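Local coordinates for sugar ABC transporter (Agrobacterium radiobacter, PDB 4RXT), which binds the pentose sugar alpha-L-arabinopyranose in the cleft between its two lobes and probably delivers carbohydrate to an ABC-type membrane importer, at residues A[17-20]-A[21-24]; A[229-232]-A[233-237]. All coordinates share one frame; numbering follows the deposited sequence.

Contact 1 of 2, residues A[17-20]-A[21-24]; sequences FYWQ and IVLA. With ARA (alpha-L-arabinopyranose), chain B.
Phe17 and Ile21 begin a run of i to i+4 backbone hydrogen bonds, continued from Val22 N to Tyr18 O, Leu23 N to Trp19 O and Ala24 N to Gln20 O, that forms the first turns of helix 17-33. On this scaffold Ile21 lays its CG1 over one face of the Phe17 ring as a CH-pi contact, 4.3 Å from the centroid, while its CD1 comes to 3.5 Å from Phe17 CE2 near the rim. Next along the helix, Val22 CG2 lies 3.6 Å from Trp19 CE3, the two side chains running side by side. Tyr18 leaves the helix with CG anti to the backbone N (chi1 179°), which carries its ring to the sugar: arabinose C1 sits 3.7 Å above its plane, over the centre. The same ring turns its CD2 edge onto the indole of Trp19, whose CZ2 is 3.7 Å from arabinose C3. Asp93 holds Tyr18 OH and Glu45 holds Trp19 NE1, and both carboxylates also bind the sugar. Val22 and Leu23 pack inward against strand 9-11, whereas Tyr18, Ile21 and Val22 meet Pro249 at the start of helix 249-264.

Contact 2 of 2, residues A[229-232]-A[233-237]; sequences DDKT and LGFLK
One face of the Phe235 ring receives the carbonyl oxygen of Lys231, 3.4 Å above the plane and offset toward the rim; Thr232 CA approaches obliquely. The CE2-CZ side of the ring lies against the aliphatic chain of Lys231, with Lys231 CG 3.5 Å from Phe235 CE2. Lys231 is extended as far as CD and bends at chi3 (124°), which brings Lys231 CE back to 3.8 Å from Phe235 CE2, and the two side chains run alongside each other.

The second flat group, the carboxylate of the N-cap residue Asp229, is gripped at one oxygen by two donors of the same residue. Thr232 N meets Asp229 OD1 at 2.8 Å, nearly in line with the C-O bond, and Thr232 OG1 donates to this oxygen at 2.8 Å from the opposite face, on the anti side. A chi1 of 55° puts the threonine hydroxyl between its own N and carbonyl carbon, turned back toward the cap. The other oxygen, OD2, is bonded to Gln206 of helix 202-214, so both carboxylate oxygens are hydrogen-bonded. Asp229 O in turn accepts from Leu233 N at 2.9 Å, and Leu233 CG packs on this carbonyl at 3.2 Å from the oxygen. The negative charge would be expected to interact favourably with the helix N terminus.

Phe235 reaches on to Gln210 and Ala213, and Thr232 and Leu233 rest on Leu244. The arrangement is a classic aspartate N-cap, here opening the helix of a beta-alpha-beta unit in a periplasmic binding protein lobe.

From the N terminus, the chain leaves strand 9-11 and enters helix 17-33, where contact 1 spans the first turns; strand 39-41 follows. Far later, strand 222-226 leads through the loop holding Asp227 into contact 2, at the head of helix 230-238, and on to strand 243-246. Both are local, closing a helical turn and no long loop, and they stand in series, neither nested nor crossing. Their centres are about 17 Å apart, yet the starts of the two helices, each from a beta-alpha-beta unit of a different sheet, touch at the lobe interface, where Phe17 CD2 lies 3.6 Å from Asp229 CB. Contact 1 lines the sugar pocket, whereas the Asp229 side chain is about 10 Å from the arabinose.

Contact 1 of 2, residues A[17-20]-A[21-24]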
loop_
_atom_site.group_PDB
_atom_site.type_symbol
_atom_site.label_atom_id
_atom_site.label_comp_id
_atom_site.label_asym_id
_atom_site.label_seq_id
_atom_site.Cartn_x
_atom_site.Cartn_y
_atom_site.Cartn_z
ATOM N N PHE A 17 -6.304 -0.617 8.740
ATOM C CA PHE A 17 -5.598 0.443 9.461
ATOM C C PHE A 17 -4.893 1.408 8.522
ATOM O O PHE A 17 -4.842 2.603 8.779
ATOM C CB PHE A 17 -4.593 -0.150 10.418
ATOM C CG PHE A 17 -3.863 0.858 11.243
ATOM C CD1 PHE A 17 -4.507 1.530 12.248
ATOM C CD2 PHE A 17 -2.533 1.118 10.998
ATOM C CE1 PHE A 17 -3.809 2.451 13.029
ATOM C CE2 PHE A 17 -1.822 2.010 11.759
ATOM C CZ PHE A 17 -2.467 2.697 12.765
ATOM N N TYR A 18 -4.314 0.884 7.449
ATOM C CA TYR A 18 -3.648 1.754 6.506
ATOM C C TYR A 18 -4.601 2.836 5.958
ATOM O O TYR A 18 -4.271 4.026 5.931
ATOM C CB TYR A 18 -3.121 0.925 5.349
ATOM C CG TYR A 18 -2.431 1.757 4.297
ATOM C CD1 TYR A 18 -1.087 2.103 4.403
ATOM C CD2 TYR A 18 -3.119 2.189 3.147
ATOM C CE1 TYR A 18 -0.457 2.853 3.417
ATOM C CE2 TYR A 18 -2.485 2.954 2.183
ATOM C CZ TYR A 18 -1.150 3.252 2.295
ATOM O OH TYR A 18 -0.506 3.997 1.328
ATOM N N TRP A 19 -5.771 2.391 5.496
ATOM C CA TRP A 19 -6.765 3.337 4.950
ATOM C C TRP A 19 -7.337 4.256 5.998
ATOM O O TRP A 19 -7.719 5.365 5.697
ATOM C CB TRP A 19 -7.889 2.622 4.159
ATOM C CG TRP A 19 -7.328 1.956 2.951
ATOM C CD1 TRP A 19 -7.179 0.633 2.754
ATOM C CD2 TRP A 19 -6.663 2.610 1.878
ATOM N NE1 TRP A 19 -6.487 0.396 1.594
ATOM C CE2 TRP A 19 -6.173 1.606 1.028
ATOM C CE3 TRP A 19 -6.445 3.939 1.550
ATOM C CZ2 TRP A 19 -5.495 1.907 -0.112
ATOM C CZ3 TRP A 19 -5.780 4.239 0.411
ATOM C CH2 TRP A 19 -5.308 3.231 -0.397
ATOM N N GLN A 20 -7.386 3.778 7.237
ATOM C CA GLN A 20 -7.808 4.644 8.358
ATOM C C GLN A 20 -6.813 5.789 8.599
ATOM O O GLN A 20 -7.198 6.899 8.973
ATOM C CB GLN A 20 -8.039 3.825 9.613
ATOM C CG GLN A 20 -9.270 2.947 9.440
ATOM C CD GLN A 20 -9.360 1.765 10.386
ATOM O OE1 GLN A 20 -8.530 1.593 11.294
ATOM N NE2 GLN A 20 -10.365 0.903 10.150
ATOM N N ILE A 21 -5.545 5.558 8.306
ATOM C CA ILE A 21 -4.533 6.633 8.401
ATOM C C ILE A 21 -4.799 7.660 7.302
ATOM O O ILE A 21 -4.830 8.845 7.535
ATOM C CB ILE A 21 -3.079 6.131 8.284
ATOM C CG1 ILE A 21 -2.714 5.186 9.449
ATOM C CG2 ILE A 21 -2.117 7.332 8.276
ATOM C CD1 ILE A 21 -1.436 4.389 9.206
ATOM N N VAL A 22 -5.005 7.171 6.070
ATOM C CA VAL A 22 -5.399 8.046 4.937
ATOM C C VAL A 22 -6.624 8.890 5.293
ATOM O O VAL A 22 -6.649 10.104 5.083
ATOM C CB VAL A 22 -5.673 7.237 3.659
ATOM C CG1 VAL A 22 -6.184 8.145 2.540
ATOM C CG2 VAL A 22 -4.441 6.464 3.243
ATOM N N LEU A 23 -7.649 8.245 5.861
ATOM C CA LEU A 23 -8.877 8.952 6.232
ATOM C C LEU A 23 -8.660 9.977 7.358
ATOM O O LEU A 23 -9.233 11.047 7.320
ATOM C CB LEU A 23 -9.982 7.955 6.635
ATOM C CG LEU A 23 -10.567 7.084 5.531
ATOM C CD1 LEU A 23 -11.561 6.109 6.149
ATOM C CD2 LEU A 23 -11.193 7.916 4.420
ATOM N N ALA A 24 -7.810 9.630 8.323
ATOM C CA ALA A 24 -7.416 10.591 9.322
ATOM C C ALA A 24 -6.758 11.869 8.705
ATOM O O ALA A 24 -7.061 13.015 9.114
ATOM C CB ALA A 24 -6.521 9.931 10.369
HETATM C C1 ARA B . -1.071 -0.528 1.214
HETATM C C2 ARA B . -1.119 -0.248 -0.301
HETATM C C3 ARA B . -2.565 -0.245 -0.766
HETATM C C4 ARA B . -3.305 -1.519 -0.325
HETATM C C5 ARA B . -2.558 -2.251 0.709
HETATM O O1 ARA B . 0.263 -1.019 1.158
HETATM O O2 ARA B . -0.542 1.036 -0.601
HETATM O O3 ARA B . -2.579 -0.021 -2.186
HETATM O O4 ARA B . -3.356 -2.518 -1.346
HETATM O O5 ARA B . -2.013 -1.440 1.764
#

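Contact 2 of 2, residues A[229-232]-A[233-237]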
loop_
_atom_site.group_PDB
_atom_site.type_symbol
_atom_site.label_atom_id
_atom_site.label_comp_id
_atom_site.label_asym_id
_atom_site.label_seq_id
_atom_site.Cartn_x
_atom_site.Cartn_y
_atom_site.Cartn_z
ATOM N N ASP A 229 1.494 -1.195 11.588
ATOM C CA ASP A 229 0.392 -1.180 12.567
ATOM C C ASP A 229 0.983 -1.782 13.852
ATOM O O ASP A 229 2.119 -2.192 13.861
ATOM C CB ASP A 229 -0.894 -1.869 12.046
ATOM C CG ASP A 229 -0.810 -3.382 11.964
ATOM O OD1 ASP A 229 0.273 -4.014 12.055
ATOM O OD2 ASP A 229 -1.903 -3.965 11.812
ATOM N N ASP A 230 0.182 -1.848 14.925
ATOM C CA ASP A 230 0.638 -2.394 16.216
ATOM C C ASP A 230 1.196 -3.807 16.037
ATOM O O ASP A 230 2.254 -4.140 16.515
ATOM C CB ASP A 230 -0.537 -2.425 17.219
ATOM C CG ASP A 230 -0.757 -1.085 17.921
ATOM O OD1 ASP A 230 0.006 -0.118 17.652
ATOM O OD2 ASP A 230 -1.683 -0.999 18.777
ATOM N N LYS A 231 0.472 -4.636 15.312
ATOM C CA LYS A 231 0.864 -6.020 15.150
ATOM C C LYS A 231 2.195 -6.145 14.394
ATOM O O LYS A 231 3.106 -6.875 14.837
ATOM C CB LYS A 231 -0.235 -6.766 14.432
ATOM C CG LYS A 231 0.090 -8.209 14.155
ATOM C CD LYS A 231 -1.188 -8.983 13.826
ATOM C CE LYS A 231 -1.100 -9.670 12.489
ATOM N NZ LYS A 231 -2.476 -9.759 11.929
ATOM N N THR A 232 2.275 -5.493 13.225
ATOM C CA THR A 232 3.493 -5.618 12.408
ATOM C C THR A 232 4.707 -4.957 13.076
ATOM O O THR A 232 5.837 -5.437 12.921
ATOM C CB THR A 232 3.313 -5.097 11.006
ATOM O OG1 THR A 232 2.847 -3.747 11.031
ATOM C CG2 THR A 232 2.372 -6.031 10.260
ATOM N N LEU A 233 4.477 -3.861 13.804
ATOM C CA LEU A 233 5.569 -3.230 14.550
ATOM C C LEU A 233 6.024 -4.150 15.689
ATOM O O LEU A 233 7.212 -4.255 15.964
ATOM C CB LEU A 233 5.176 -1.849 15.048
ATOM C CG LEU A 233 5.048 -0.794 13.941
ATOM C CD1 LEU A 233 4.492 0.507 14.527
ATOM C CD2 LEU A 233 6.351 -0.514 13.191
ATOM N N GLY A 234 5.088 -4.875 16.294
ATOM C CA GLY A 234 5.434 -5.907 17.286
ATOM C C GLY A 234 6.319 -6.999 16.693
ATOM O O GLY A 234 7.311 -7.428 17.293
ATOM N N PHE A 235 5.988 -7.403 15.466
ATOM C CA PHE A 235 6.763 -8.437 14.763
ATOM C C PHE A 235 8.155 -7.916 14.378
ATOM O O PHE A 235 9.132 -8.671 14.377
ATOM C CB PHE A 235 6.047 -8.883 13.465
ATOM C CG PHE A 235 4.738 -9.642 13.690
ATOM C CD1 PHE A 235 4.537 -10.420 14.832
ATOM C CD2 PHE A 235 3.754 -9.585 12.761
ATOM C CE1 PHE A 235 3.345 -11.092 15.043
ATOM C CE2 PHE A 235 2.579 -10.271 12.931
ATOM C CZ PHE A 235 2.355 -11.033 14.064
ATOM N N LEU A 236 8.245 -6.632 14.041
ATOM C CA LEU A 236 9.557 -6.037 13.749
ATOM C C LEU A 236 10.487 -6.086 14.988
ATOM O O LEU A 236 11.652 -6.462 14.940
ATOM C CB LEU A 236 9.371 -4.612 13.249
ATOM C CG LEU A 236 10.631 -3.960 12.688
ATOM C CD1 LEU A 236 11.074 -4.704 11.443
ATOM C CD2 LEU A 236 10.381 -2.505 12.333
ATOM N N LYS A 237 9.907 -5.814 16.137
ATOM C CA LYS A 237 10.686 -5.822 17.360
ATOM C C LYS A 237 11.011 -7.243 17.806
ATOM O O LYS A 237 12.103 -7.500 18.342
ATOM C CB LYS A 237 9.909 -5.083 18.412
ATOM C CG LYS A 237 9.918 -3.606 18.137
ATOM C CD LYS A 237 9.441 -2.806 19.315
ATOM C CE LYS A 237 7.953 -2.968 19.569
ATOM N NZ LYS A 237 7.408 -1.769 20.273
#